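Local coordinates for protein haloacid dehalogenase-like hydrolase (PDB 4EZE) that probably hydrolyses O-phosphoserine to serine and phosphate, the last step of serine biosynthesis, as a magnesium-dependent phosphatase of the haloacid dehalogenase-like superfamily, at residues A[23-28]-A[71-76]; A[97-102]-A[310-315]; A[32-37]-A[66-71]; A[90-95]-A[300-305]. All coordinates share one frame; numbering follows the deposited sequence.

Contact 1: residues A[23-28]-A[71-76]; sequences MSIIYF and KLTLPA
Residues 23-28 and 71-76 are the two central strands of a four-stranded antiparallel sheet whose beta-alpha-beta-beta-alpha-beta connections and strand order are those of a ferredoxin-like domain. Ser24 and Leu74 make one hydrogen-bonded pair, with Ser24 N to Leu74 O at 2.7 Å; Ile26 and Leu72 make the next, Leu72 N reaching Ile26 O at 2.9 Å. Between them, Ile25 and Thr73 form a non-hydrogen-bonded pair in which Thr73 CA lies 3.3 Å from Ser24 O, a CA-H...O contact. Side chains alternate between two faces. Ile26 and Phe28 join Leu72 and Leu74 on the face covered by helix 81-93; there Leu72 CB meets the edge of the Phe28 ring at CE2, 3.9 Å away and near the ring plane. On the other face, Lys71 has CG anti to its backbone N (chi1 178°) and stays extended beyond it. This lays its methylenes alongside Tyr27, whose CE1 is 4.0 Å from Lys71 CD, and across Ile25, whose CG2 is 3.8 Å from Lys71 CE. Lys71 NZ is hydrogen-bonded to O of Leu317, at the C-terminus of the chain, while a water accepts from Tyr27 OH at 2.8 Å and only weakly from Lys71 NZ.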
loop_
_atom_site.group_PDB
_atom_site.type_symbol
_atom_site.label_atom_id
_atom_site.label_comp_id
_atom_site.label_asym_id
_atom_site.label_seq_id
_atom_site.Cartn_x
_atom_site.Cartn_y
_atom_site.Cartn_z
ATOM N N MET A 23 -1.825 -20.393 19.390
ATOM C CA MET A 23 -0.945 -19.312 19.757
ATOM C C MET A 23 -1.038 -18.242 18.675
ATOM O O MET A 23 -1.354 -18.528 17.520
ATOM C CB MET A 23 0.487 -19.811 19.927
ATOM C CG MET A 23 0.699 -20.648 21.187
ATOM S SD MET A 23 -0.154 -20.026 22.659
ATOM C CE MET A 23 1.154 -19.128 23.517
ATOM N N SER A 24 -0.807 -16.999 19.066
ATOM C CA SER A 24 -0.732 -15.919 18.111
ATOM C C SER A 24 0.596 -15.225 18.313
ATOM O O SER A 24 1.218 -15.355 19.375
ATOM C CB SER A 24 -1.888 -14.942 18.290
ATOM O OG SER A 24 -3.050 -15.421 17.637
ATOM N N ILE A 25 1.031 -14.521 17.272
ATOM C CA ILE A 25 2.287 -13.799 17.276
ATOM C C ILE A 25 2.053 -12.361 16.826
ATOM O O ILE A 25 1.292 -12.101 15.891
ATOM C CB ILE A 25 3.286 -14.468 16.328
ATOM C CG1 ILE A 25 3.723 -15.804 16.936
ATOM C CG2 ILE A 25 4.482 -13.555 16.088
ATOM C CD1 ILE A 25 4.100 -16.872 15.932
ATOM N N ILE A 26 2.685 -11.436 17.529
ATOM C CA ILE A 26 2.627 -10.030 17.201
ATOM C C ILE A 26 4.053 -9.537 17.191
ATOM O O ILE A 26 4.805 -9.814 18.134
ATOM C CB ILE A 26 1.908 -9.227 18.295
ATOM C CG1 ILE A 26 0.462 -9.698 18.433
ATOM C CG2 ILE A 26 1.985 -7.743 17.978
ATOM C CD1 ILE A 26 -0.337 -8.945 19.469
ATOM N N TYR A 27 4.432 -8.841 16.122
ATOM C CA TYR A 27 5.751 -8.195 16.072
ATOM C C TYR A 27 5.594 -6.715 16.349
ATOM O O TYR A 27 4.667 -6.086 15.843
ATOM C CB TYR A 27 6.369 -8.325 14.678
ATOM C CG TYR A 27 6.468 -9.731 14.129
ATOM C CD1 TYR A 27 7.525 -10.562 14.486
ATOM C CD2 TYR A 27 5.525 -10.213 13.219
ATOM C CE1 TYR A 27 7.639 -11.846 13.967
ATOM C CE2 TYR A 27 5.631 -11.491 12.695
ATOM C CZ TYR A 27 6.690 -12.307 13.079
ATOM O OH TYR A 27 6.818 -13.571 12.556
ATOM N N PHE A 28 6.514 -6.146 17.109
ATOM C CA PHE A 28 6.468 -4.738 17.406
ATOM C C PHE A 28 7.727 -4.089 16.898
ATOM O O PHE A 28 8.811 -4.565 17.182
ATOM C CB PHE A 28 6.441 -4.515 18.910
ATOM C CG PHE A 28 5.195 -4.994 19.556
ATOM C CD1 PHE A 28 4.096 -4.170 19.645
ATOM C CD2 PHE A 28 5.127 -6.269 20.085
ATOM C CE1 PHE A 28 2.938 -4.618 20.243
ATOM C CE2 PHE A 28 3.977 -6.720 20.683
ATOM C CZ PHE A 28 2.876 -5.903 20.746
ATOM N N LYS A 71 9.218 -9.635 19.556
ATOM C CA LYS A 71 8.226 -10.617 19.144
ATOM C C LYS A 71 7.454 -11.117 20.369
ATOM O O LYS A 71 8.035 -11.444 21.387
ATOM C CB LYS A 71 8.885 -11.770 18.384
ATOM C CG LYS A 71 7.913 -12.874 17.966
ATOM C CD LYS A 71 8.650 -13.973 17.216
ATOM C CE LYS A 71 7.800 -15.219 16.997
ATOM N NZ LYS A 71 8.693 -16.318 16.512
ATOM N N LEU A 72 6.141 -11.147 20.280
ATOM C CA LEU A 72 5.357 -11.532 21.431
ATOM C C LEU A 72 4.497 -12.701 21.019
ATOM O O LEU A 72 3.811 -12.638 19.995
ATOM C CB LEU A 72 4.469 -10.372 21.914
ATOM C CG LEU A 72 3.272 -10.826 22.764
ATOM C CD1 LEU A 72 3.755 -11.386 24.097
ATOM C CD2 LEU A 72 2.263 -9.712 22.998
ATOM N N THR A 73 4.542 -13.774 21.802
ATOM C CA THR A 73 3.646 -14.894 21.564
ATOM C C THR A 73 2.670 -14.974 22.711
ATOM O O THR A 73 3.050 -14.917 23.874
ATOM C CB THR A 73 4.409 -16.211 21.406
ATOM O OG1 THR A 73 5.414 -16.048 20.395
ATOM C CG2 THR A 73 3.461 -17.304 20.992
ATOM N N LEU A 74 1.398 -15.032 22.359
ATOM C CA LEU A 74 0.331 -15.071 23.331
ATOM C C LEU A 74 -0.814 -15.909 22.795
ATOM O O LEU A 74 -0.893 -16.168 21.603
ATOM C CB LEU A 74 -0.135 -13.660 23.693
ATOM C CG LEU A 74 -1.062 -12.925 22.733
ATOM C CD1 LEU A 74 -1.382 -11.555 23.267
ATOM C CD2 LEU A 74 -0.453 -12.832 21.359
ATOM N N PRO A 75 -1.685 -16.347 23.687
ATOM C CA PRO A 75 -2.808 -17.193 23.319
ATOM C C PRO A 75 -3.694 -16.494 22.324
ATOM O O PRO A 75 -3.887 -15.301 22.406
ATOM C CB PRO A 75 -3.550 -17.360 24.638
ATOM C CG PRO A 75 -2.551 -17.065 25.705
ATOM C CD PRO A 75 -1.299 -16.544 25.084
ATOM N N ALA A 76 -4.224 -17.249 21.385
ATOM C CA ALA A 76 -5.043 -16.697 20.329
ATOM C C ALA A 76 -6.302 -16.061 20.867
ATOM O O ALA A 76 -6.832 -15.134 20.280
ATOM C CB ALA A 76 -5.369 -17.754 19.300
HETATM O O HOH W 1 7.129 -16.243 13.426
#

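Contact 2: residues A[97-102]-A[310-315]; sequences DFFIKP and LFLIED
Phe99 and Leu312 form the apolar centre of this contact. The leucine comes over one face of the Phe99 ring, its CG lying 4.1 Å above the ring plane and displaced toward the rim. Both methyls touch the ring: Leu312 CD2 is 3.6 Å from Phe99 CD1, and Leu312 CD1 is 3.9 Å from Phe99 CE1. Leu312 CD2 also rests against Pro102 CD at 3.9 Å, which places this methyl between the ring and the proline. Near CD2 of Phe99, the CB of Phe311 approaches at 4.1 Å. Past its CB the Phe311 side chain turns away, and its ring meets Tyr27 and, edge to face, Tyr69.

The polar part is a single salt bridge at the more exposed end. The fully extended Lys101 chain (chi1 -179°) carries NZ to within 3.0 Å of Asp315 OD1. The ammonium comes from above the carboxylate plane, 52° out of it, and bonds weakly to Asp315 O as well.

Within residues 310-315, Leu310 O accepts from both Ile313 N and Glu314 N, closing a turn of which Leu312 is part. Leu312 also touches Thr283 and Ile285 of the parallel sheet, so the packing joins an edge strand of the ferredoxin-like sheet to the Rossmann-like core typical of haloacid dehalogenase hydrolases.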
loop_
_atom_site.group_PDB
_atom_site.type_symbol
_atom_site.label_atom_id
_atom_site.label_comp_id
_atom_site.label_asym_id
_atom_site.label_seq_id
_atom_site.Cartn_x
_atom_site.Cartn_y
_atom_site.Cartn_z
ATOM N N ASP A 97 4.904 0.653 15.226
ATOM C CA ASP A 97 4.143 -0.165 14.309
ATOM C C ASP A 97 4.102 -1.561 14.875
ATOM O O ASP A 97 4.963 -1.952 15.680
ATOM C CB ASP A 97 4.811 -0.185 12.928
ATOM C CG ASP A 97 4.465 1.037 12.105
ATOM O OD1 ASP A 97 3.247 1.295 11.966
ATOM O OD2 ASP A 97 5.400 1.730 11.611
ATOM N N PHE A 98 3.126 -2.342 14.441
ATOM C CA PHE A 98 3.160 -3.741 14.820
ATOM C C PHE A 98 2.471 -4.539 13.746
ATOM O O PHE A 98 1.794 -3.971 12.877
ATOM C CB PHE A 98 2.446 -3.948 16.159
ATOM C CG PHE A 98 0.958 -3.643 16.110
ATOM C CD1 PHE A 98 0.053 -4.611 15.739
ATOM C CD2 PHE A 98 0.478 -2.386 16.441
ATOM C CE1 PHE A 98 -1.302 -4.345 15.718
ATOM C CE2 PHE A 98 -0.874 -2.111 16.409
ATOM C CZ PHE A 98 -1.763 -3.083 16.054
ATOM N N PHE A 99 2.641 -5.855 13.813
ATOM C CA PHE A 99 1.889 -6.759 12.966
ATOM C C PHE A 99 1.434 -7.960 13.753
ATOM O O PHE A 99 2.203 -8.549 14.524
ATOM C CB PHE A 99 2.735 -7.224 11.799
ATOM C CG PHE A 99 2.875 -6.199 10.737
ATOM C CD1 PHE A 99 1.800 -5.896 9.918
ATOM C CD2 PHE A 99 4.062 -5.505 10.576
ATOM C CE1 PHE A 99 1.913 -4.936 8.932
ATOM C CE2 PHE A 99 4.180 -4.542 9.591
ATOM C CZ PHE A 99 3.105 -4.261 8.768
ATOM N N ILE A 100 0.170 -8.304 13.574
ATOM C CA ILE A 100 -0.328 -9.567 14.061
ATOM C C ILE A 100 -0.097 -10.563 12.949
ATOM O O ILE A 100 -0.688 -10.467 11.884
ATOM C CB ILE A 100 -1.810 -9.494 14.412
ATOM C CG1 ILE A 100 -1.999 -8.657 15.681
ATOM C CG2 ILE A 100 -2.367 -10.892 14.632
ATOM C CD1 ILE A 100 -3.433 -8.199 15.849
ATOM N N LYS A 101 0.801 -11.506 13.189
ATOM C CA LYS A 101 1.153 -12.474 12.162
ATOM C C LYS A 101 -0.077 -13.201 11.624
ATOM O O LYS A 101 -0.835 -13.809 12.366
ATOM C CB LYS A 101 2.174 -13.457 12.698
ATOM C CG LYS A 101 2.622 -14.503 11.694
ATOM C CD LYS A 101 3.752 -15.336 12.288
ATOM C CE LYS A 101 4.154 -16.495 11.394
ATOM N NZ LYS A 101 5.445 -17.079 11.856
ATOM N N PRO A 102 -0.294 -13.116 10.311
ATOM C CA PRO A 102 -1.415 -13.826 9.745
ATOM C C PRO A 102 -1.218 -15.352 9.835
ATOM O O PRO A 102 -0.093 -15.827 9.830
ATOM C CB PRO A 102 -1.412 -13.365 8.281
ATOM C CG PRO A 102 -0.553 -12.146 8.236
ATOM C CD PRO A 102 0.463 -12.355 9.306
ATOM N N LEU A 310 8.403 -7.573 5.329
ATOM C CA LEU A 310 9.034 -8.831 5.726
ATOM C C LEU A 310 8.174 -9.642 6.697
ATOM O O LEU A 310 8.023 -10.856 6.528
ATOM C CB LEU A 310 10.393 -8.583 6.361
ATOM C CG LEU A 310 11.171 -9.898 6.471
ATOM C CD1 LEU A 310 11.509 -10.385 5.079
ATOM C CD2 LEU A 310 12.426 -9.703 7.287
ATOM N N PHE A 311 7.630 -8.979 7.723
ATOM C CA PHE A 311 6.872 -9.682 8.780
ATOM C C PHE A 311 5.647 -10.423 8.288
ATOM O O PHE A 311 5.067 -11.233 8.998
ATOM C CB PHE A 311 6.522 -8.740 9.934
ATOM C CG PHE A 311 7.733 -8.228 10.628
ATOM C CD1 PHE A 311 8.272 -6.995 10.275
ATOM C CD2 PHE A 311 8.404 -9.025 11.549
ATOM C CE1 PHE A 311 9.427 -6.528 10.874
ATOM C CE2 PHE A 311 9.561 -8.567 12.163
ATOM C CZ PHE A 311 10.078 -7.320 11.827
ATOM N N LEU A 312 5.251 -10.153 7.060
ATOM C CA LEU A 312 4.068 -10.785 6.568
ATOM C C LEU A 312 4.416 -11.840 5.515
ATOM O O LEU A 312 3.523 -12.451 4.951
ATOM C CB LEU A 312 3.128 -9.747 5.967
ATOM C CG LEU A 312 2.735 -8.563 6.853
ATOM C CD1 LEU A 312 2.164 -7.486 5.952
ATOM C CD2 LEU A 312 1.724 -8.920 7.912
ATOM N N ILE A 313 5.697 -12.050 5.236
ATOM C CA ILE A 313 6.040 -13.044 4.220
ATOM C C ILE A 313 7.159 -13.995 4.620
ATOM O O ILE A 313 7.332 -15.036 3.988
ATOM C CB ILE A 313 6.367 -12.397 2.864
ATOM C CG1 ILE A 313 7.654 -11.588 2.953
ATOM C CG2 ILE A 313 5.208 -11.517 2.411
ATOM C CD1 ILE A 313 8.091 -11.079 1.597
ATOM N N GLU A 314 7.906 -13.637 5.661
ATOM C CA GLU A 314 8.987 -14.486 6.197
ATOM C C GLU A 314 8.506 -15.181 7.477
ATOM O O GLU A 314 8.094 -14.522 8.423
ATOM C CB GLU A 314 10.240 -13.655 6.495
ATOM C CG GLU A 314 11.379 -14.443 7.141
ATOM C CD GLU A 314 11.591 -15.803 6.464
ATOM O OE1 GLU A 314 11.971 -15.839 5.277
ATOM O OE2 GLU A 314 11.379 -16.846 7.110
ATOM N N ASP A 315 8.539 -16.508 7.497
ATOM C CA ASP A 315 7.977 -17.273 8.604
ATOM C C ASP A 315 8.993 -17.375 9.734
ATOM O O ASP A 315 8.636 -17.515 10.905
ATOM C CB ASP A 315 7.591 -18.666 8.113
ATOM C CG ASP A 315 6.867 -19.477 9.159
ATOM O OD1 ASP A 315 5.786 -19.047 9.627
ATOM O OD2 ASP A 315 7.371 -20.568 9.496
HETATM O O HOH W 1 7.129 -16.243 13.426
#

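Contact 3: residues A[32-37]-A[66-71]; sequences QDIDTF and NTAYLK
Asp33 OD2 is gripped twice by Thr36: the backbone N donates at 2.9 Å with an N-H...O angle of 168°, and OG1 donates to the same oxygen at 2.9 Å. The backbone donor uses the anti lone pair, whereas the hydroxyl arrives from above the carboxylate plane, 40° out of it. This N-cap fixes the start of helix 34-45, whose first turn sets Ile34 and Phe37 against strand 67-75. The contact itself is wholly apolar. Ile34 reaches the strand with two branches: CD1 meets Ala68 CB at 3.8 Å, while CG2 lies 4.1 Å from Leu70 CD1, the side chains of Ile34 and Leu70 running antiparallel alongside one another. The second methyl of Leu70 goes to the edge of the Phe37 ring, with Leu70 CD2 near the ring plane and 3.9 Å from Phe37 CD2. Phe37, its CG turned away from its own N (chi1 172°), is placed for this; its ring also meets Phe96 edge to face. Leu70 further touches Phe28 and Phe57, in strands to either side of its own. Helix 34-45 thus packs on one face of the antiparallel sheet, the helix-on-sheet layering of the ferredoxin-like fold.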
loop_
_atom_site.group_PDB
_atom_site.type_symbol
_atom_site.label_atom_id
_atom_site.label_comp_id
_atom_site.label_asym_id
_atom_site.label_seq_id
_atom_site.Cartn_x
_atom_site.Cartn_y
_atom_site.Cartn_z
ATOM N N GLN A 32 12.109 3.193 20.113
ATOM C CA GLN A 32 12.344 3.212 21.552
ATOM C C GLN A 32 13.245 2.043 21.946
ATOM O O GLN A 32 13.158 0.966 21.353
ATOM C CB GLN A 32 11.003 3.172 22.318
ATOM C CG GLN A 32 11.155 2.861 23.801
ATOM C CD GLN A 32 9.997 3.329 24.698
ATOM O OE1 GLN A 32 10.244 3.787 25.814
ATOM N NE2 GLN A 32 8.740 3.196 24.233
ATOM N N ASP A 33 14.144 2.270 22.901
ATOM C CA ASP A 33 14.977 1.189 23.437
ATOM C C ASP A 33 14.059 -0.027 23.630
ATOM O O ASP A 33 13.009 0.069 24.277
ATOM C CB ASP A 33 15.592 1.627 24.783
ATOM C CG ASP A 33 16.356 0.500 25.492
ATOM O OD1 ASP A 33 17.567 0.329 25.229
ATOM O OD2 ASP A 33 15.756 -0.197 26.341
ATOM N N ILE A 34 14.427 -1.168 23.071
ATOM C CA ILE A 34 13.530 -2.331 23.118
ATOM C C ILE A 34 13.234 -2.901 24.519
ATOM O O ILE A 34 12.111 -3.342 24.801
ATOM C CB ILE A 34 13.978 -3.432 22.140
ATOM C CG1 ILE A 34 13.874 -2.904 20.706
ATOM C CG2 ILE A 34 13.114 -4.677 22.288
ATOM C CD1 ILE A 34 14.326 -3.893 19.656
ATOM N N ASP A 35 14.207 -2.849 25.418
ATOM C CA ASP A 35 13.950 -3.286 26.785
ATOM C C ASP A 35 12.995 -2.349 27.510
ATOM O O ASP A 35 12.048 -2.794 28.171
ATOM C CB ASP A 35 15.265 -3.419 27.539
ATOM C CG ASP A 35 16.121 -4.534 26.985
ATOM O OD1 ASP A 35 17.348 -4.342 26.941
ATOM O OD2 ASP A 35 15.566 -5.591 26.572
ATOM N N THR A 36 13.227 -1.048 27.372
ATOM C CA THR A 36 12.289 -0.058 27.912
ATOM C C THR A 36 10.893 -0.298 27.361
ATOM O O THR A 36 9.896 -0.165 28.062
ATOM C CB THR A 36 12.712 1.379 27.559
ATOM O OG1 THR A 36 14.092 1.560 27.888
ATOM C CG2 THR A 36 11.868 2.392 28.326
ATOM N N PHE A 37 10.822 -0.646 26.082
ATOM C CA PHE A 37 9.535 -0.765 25.420
ATOM C C PHE A 37 8.826 -2.033 25.871
ATOM O O PHE A 37 7.605 -2.074 26.037
ATOM C CB PHE A 37 9.727 -0.761 23.897
ATOM C CG PHE A 37 8.465 -1.060 23.125
ATOM C CD1 PHE A 37 7.522 -0.075 22.907
ATOM C CD2 PHE A 37 8.238 -2.322 22.602
ATOM C CE1 PHE A 37 6.366 -0.352 22.192
ATOM C CE2 PHE A 37 7.077 -2.607 21.892
ATOM C CZ PHE A 37 6.144 -1.615 21.685
ATOM N N ASN A 66 17.584 -4.887 8.277
ATOM C CA ASN A 66 18.228 -4.116 9.333
ATOM C C ASN A 66 17.273 -3.575 10.372
ATOM O O ASN A 66 17.276 -2.383 10.665
ATOM C CB ASN A 66 18.993 -2.949 8.747
ATOM C CG ASN A 66 19.768 -2.218 9.795
ATOM O OD1 ASN A 66 19.976 -2.734 10.891
ATOM N ND2 ASN A 66 20.200 -1.009 9.477
ATOM N N THR A 67 16.466 -4.455 10.946
ATOM C CA THR A 67 15.419 -4.025 11.851
ATOM C C THR A 67 15.407 -4.914 13.068
ATOM O O THR A 67 15.135 -6.106 12.964
ATOM C CB THR A 67 14.040 -4.141 11.172
ATOM O OG1 THR A 67 14.007 -3.301 10.021
ATOM C CG2 THR A 67 12.941 -3.713 12.111
ATOM N N ALA A 68 15.702 -4.339 14.226
ATOM C CA ALA A 68 15.535 -5.058 15.476
ATOM C C ALA A 68 14.075 -4.918 15.898
ATOM O O ALA A 68 13.537 -3.819 15.875
ATOM C CB ALA A 68 16.457 -4.482 16.530
ATOM N N TYR A 69 13.431 -6.024 16.258
ATOM C CA TYR A 69 12.042 -5.983 16.702
ATOM C C TYR A 69 11.774 -6.803 17.962
ATOM O O TYR A 69 12.614 -7.580 18.410
ATOM C CB TYR A 69 11.124 -6.497 15.605
ATOM C CG TYR A 69 11.458 -7.899 15.213
ATOM C CD1 TYR A 69 12.585 -8.156 14.442
ATOM C CD2 TYR A 69 10.666 -8.968 15.618
ATOM C CE1 TYR A 69 12.909 -9.440 14.068
ATOM C CE2 TYR A 69 10.981 -10.266 15.252
ATOM C CZ TYR A 69 12.115 -10.495 14.485
ATOM O OH TYR A 69 12.472 -11.769 14.113
ATOM N N LEU A 70 10.577 -6.631 18.513
ATOM C CA LEU A 70 10.131 -7.384 19.676
ATOM C C LEU A 70 9.051 -8.358 19.239
ATOM O O LEU A 70 8.086 -7.968 18.600
ATOM C CB LEU A 70 9.568 -6.453 20.752
ATOM C CG LEU A 70 9.170 -7.154 22.056
ATOM C CD1 LEU A 70 10.385 -7.658 22.830
ATOM C CD2 LEU A 70 8.360 -6.201 22.906
ATOM N N LYS A 71 9.218 -9.635 19.556
ATOM C CA LYS A 71 8.226 -10.617 19.144
ATOM C C LYS A 71 7.454 -11.117 20.369
ATOM O O LYS A 71 8.035 -11.444 21.387
ATOM C CB LYS A 71 8.885 -11.770 18.384
ATOM C CG LYS A 71 7.913 -12.874 17.966
ATOM C CD LYS A 71 8.650 -13.973 17.216
ATOM C CE LYS A 71 7.800 -15.219 16.997
ATOM N NZ LYS A 71 8.693 -16.318 16.512
#

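Contact 4: residues A[90-95]-A[300-305]; sequences LSLQWQ and QINYHG
Ser91, near the end of helix 81-93, is tied to Asn302 through a water, which donates to Ser91 OG at 3.0 Å and accepts from Asn302 ND2 at 2.7 Å. Ser91 OG is also bonded to Arg88 O one turn back. The same Asn302 amide is held by its own segment, since ND2 donates to Gln300 OE1 at 2.8 Å in an almost straight bond (176°) that lies in the amide plane, so its two partners fix how the amide is turned.

Leu92 follows. Its CD2 methyl sits 3.6 Å from Tyr303 OH and also touches Asn302 ND2, lying obliquely beside the hydroxyl end of the tyrosine. Further on, Gln95 leaves the helix with a positive phi of 56° and covers a face of the Tyr303 ring. Gln95 CB stands 3.9 Å from the ring centroid, 14° off the ring normal, a CH-pi contact; Gln95 CG comes to 3.5 Å from Tyr303 CZ. Asn302 CB lies over the opposite face, toward its rim.

In the strand that follows the helix, the carboxylate of Asp97 accepts from the backbone of both Asn302 and Tyr303, OD1 from Asn302 N and OD2 from Tyr303 N. The helix end, with Trp94 against helix 34-45, lies beside the turn leaving strand 299-301, an outermost strand of the parallel sheet.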
loop_
_atom_site.group_PDB
_atom_site.type_symbol
_atom_site.label_atom_id
_atom_site.label_comp_id
_atom_site.label_asym_id
_atom_site.label_seq_id
_atom_site.Cartn_x
_atom_site.Cartn_y
_atom_site.Cartn_z
ATOM N N LEU A 90 -2.800 2.548 21.196
ATOM C CA LEU A 90 -1.554 2.614 21.933
ATOM C C LEU A 90 -0.381 2.817 21.000
ATOM O O LEU A 90 0.621 3.448 21.357
ATOM C CB LEU A 90 -1.377 1.308 22.686
ATOM C CG LEU A 90 -0.330 1.242 23.780
ATOM C CD1 LEU A 90 -0.554 2.367 24.775
ATOM C CD2 LEU A 90 -0.483 -0.096 24.470
ATOM N N SER A 91 -0.492 2.264 19.802
ATOM C CA SER A 91 0.634 2.317 18.887
ATOM C C SER A 91 0.685 3.713 18.329
ATOM O O SER A 91 1.747 4.188 17.930
ATOM C CB SER A 91 0.462 1.315 17.753
ATOM O OG SER A 91 -0.511 1.758 16.809
ATOM N N LEU A 92 -0.469 4.376 18.291
ATOM C CA LEU A 92 -0.517 5.752 17.790
ATOM C C LEU A 92 -0.053 6.736 18.869
ATOM O O LEU A 92 0.489 7.787 18.572
ATOM C CB LEU A 92 -1.910 6.117 17.262
ATOM C CG LEU A 92 -2.479 5.312 16.083
ATOM C CD1 LEU A 92 -3.752 5.997 15.603
ATOM C CD2 LEU A 92 -1.487 5.150 14.935
ATOM N N GLN A 93 -0.211 6.371 20.131
ATOM C CA GLN A 93 0.186 7.286 21.195
ATOM C C GLN A 93 1.660 7.139 21.474
ATOM O O GLN A 93 2.355 8.120 21.728
ATOM C CB GLN A 93 -0.623 7.020 22.474
ATOM C CG GLN A 93 -1.187 8.263 23.121
ATOM C CD GLN A 93 -2.251 7.923 24.138
ATOM O OE1 GLN A 93 -2.148 6.918 24.843
ATOM N NE2 GLN A 93 -3.285 8.753 24.214
ATOM N N TRP A 94 2.162 5.908 21.446
ATOM C CA TRP A 94 3.603 5.745 21.623
ATOM C C TRP A 94 4.343 5.691 20.295
ATOM O O TRP A 94 5.565 5.535 20.283
ATOM C CB TRP A 94 3.949 4.458 22.392
ATOM C CG TRP A 94 3.226 4.274 23.667
ATOM C CD1 TRP A 94 2.381 5.154 24.268
ATOM C CD2 TRP A 94 3.315 3.137 24.536
ATOM N NE1 TRP A 94 1.921 4.625 25.450
ATOM C CE2 TRP A 94 2.489 3.391 25.639
ATOM C CE3 TRP A 94 4.015 1.929 24.481
ATOM C CZ2 TRP A 94 2.338 2.479 26.679
ATOM C CZ3 TRP A 94 3.868 1.027 25.517
ATOM C CH2 TRP A 94 3.040 1.306 26.600
ATOM N N GLN A 95 3.604 5.760 19.191
ATOM C CA GLN A 95 4.201 5.711 17.855
ATOM C C GLN A 95 5.055 4.487 17.620
ATOM O O GLN A 95 6.263 4.592 17.502
ATOM C CB GLN A 95 4.989 6.993 17.567
ATOM C CG GLN A 95 4.022 8.181 17.443
ATOM C CD GLN A 95 4.635 9.497 17.009
ATOM O OE1 GLN A 95 5.862 9.685 16.991
ATOM N NE2 GLN A 95 3.760 10.442 16.666
ATOM N N GLN A 300 -1.222 -2.211 9.248
ATOM C CA GLN A 300 -0.843 -0.858 8.860
ATOM C C GLN A 300 0.638 -0.626 8.980
ATOM O O GLN A 300 1.325 -1.168 9.870
ATOM C CB GLN A 300 -1.551 0.190 9.743
ATOM C CG GLN A 300 -3.080 0.103 9.782
ATOM C CD GLN A 300 -3.680 1.041 10.820
ATOM O OE1 GLN A 300 -2.964 1.842 11.420
ATOM N NE2 GLN A 300 -4.994 0.927 11.057
ATOM N N ILE A 301 1.137 0.224 8.101
ATOM C CA ILE A 301 2.432 0.795 8.357
ATOM C C ILE A 301 2.275 2.294 8.526
ATOM O O ILE A 301 1.841 2.994 7.606
ATOM C CB ILE A 301 3.425 0.472 7.236
ATOM C CG1 ILE A 301 3.583 -1.037 7.122
ATOM C CG2 ILE A 301 4.781 1.087 7.555
ATOM C CD1 ILE A 301 4.263 -1.473 5.834
ATOM N N ASN A 302 2.645 2.788 9.700
ATOM C CA ASN A 302 2.438 4.189 10.012
ATOM C C ASN A 302 3.707 4.951 10.268
ATOM O O ASN A 302 3.738 6.145 10.025
ATOM C CB ASN A 302 1.504 4.338 11.229
ATOM C CG ASN A 302 0.129 3.799 10.942
ATOM O OD1 ASN A 302 -0.380 4.035 9.859
ATOM N ND2 ASN A 302 -0.474 3.054 11.892
ATOM N N TYR A 303 4.748 4.288 10.770
ATOM C CA TYR A 303 5.982 5.009 11.133
ATOM C C TYR A 303 7.279 4.441 10.549
ATOM O O TYR A 303 8.350 4.863 10.944
ATOM C CB TYR A 303 6.145 5.092 12.666
ATOM C CG TYR A 303 4.932 5.660 13.354
ATOM C CD1 TYR A 303 4.704 7.029 13.404
ATOM C CD2 TYR A 303 4.009 4.817 13.951
ATOM C CE1 TYR A 303 3.564 7.540 14.010
ATOM C CE2 TYR A 303 2.890 5.305 14.566
ATOM C CZ TYR A 303 2.659 6.657 14.600
ATOM O OH TYR A 303 1.505 7.084 15.231
ATOM N N HIS A 304 7.212 3.472 9.642
ATOM C CA HIS A 304 8.439 2.940 9.049
ATOM C C HIS A 304 8.191 2.780 7.575
ATOM O O HIS A 304 7.247 3.358 7.064
ATOM C CB HIS A 304 8.837 1.617 9.714
ATOM C CG HIS A 304 9.245 1.779 11.150
ATOM N ND1 HIS A 304 8.334 1.802 12.186
ATOM C CD2 HIS A 304 10.465 1.958 11.715
ATOM C CE1 HIS A 304 8.977 1.982 13.329
ATOM N NE2 HIS A 304 10.272 2.066 13.072
ATOM N N GLY A 305 9.020 2.015 6.876
ATOM C CA GLY A 305 8.839 1.890 5.432
ATOM C C GLY A 305 8.391 0.495 5.075
ATOM O O GLY A 305 8.061 -0.300 5.950
HETATM O O HOH W 2 0.781 2.313 14.201
#

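In the fold
Contacts 1 and 3 hold together the ferredoxin-like domain and share strand 67-75, whereas contacts 2 and 4 join that domain to the end of the parallel-sheet core. Contact 1, partly buried, rests on backbone hydrogen bonds between strands; contact 3, buried, is pure aliphatic and aromatic packing beneath a capped helix start. Contact 2 combines a buried apolar centre with a salt bridge near the surface, and contact 4, also partly exposed, uses ring-face packing and a bridging water. Backbone bonds from Tyr27 to Phe99 and Phe28 to Leu70 tie contact 1 to contacts 2 and 3. Phe99 packs on Ile301 between contacts 2 and 4, and the Phe37 and Trp94 rings touch between contacts 3 and 4.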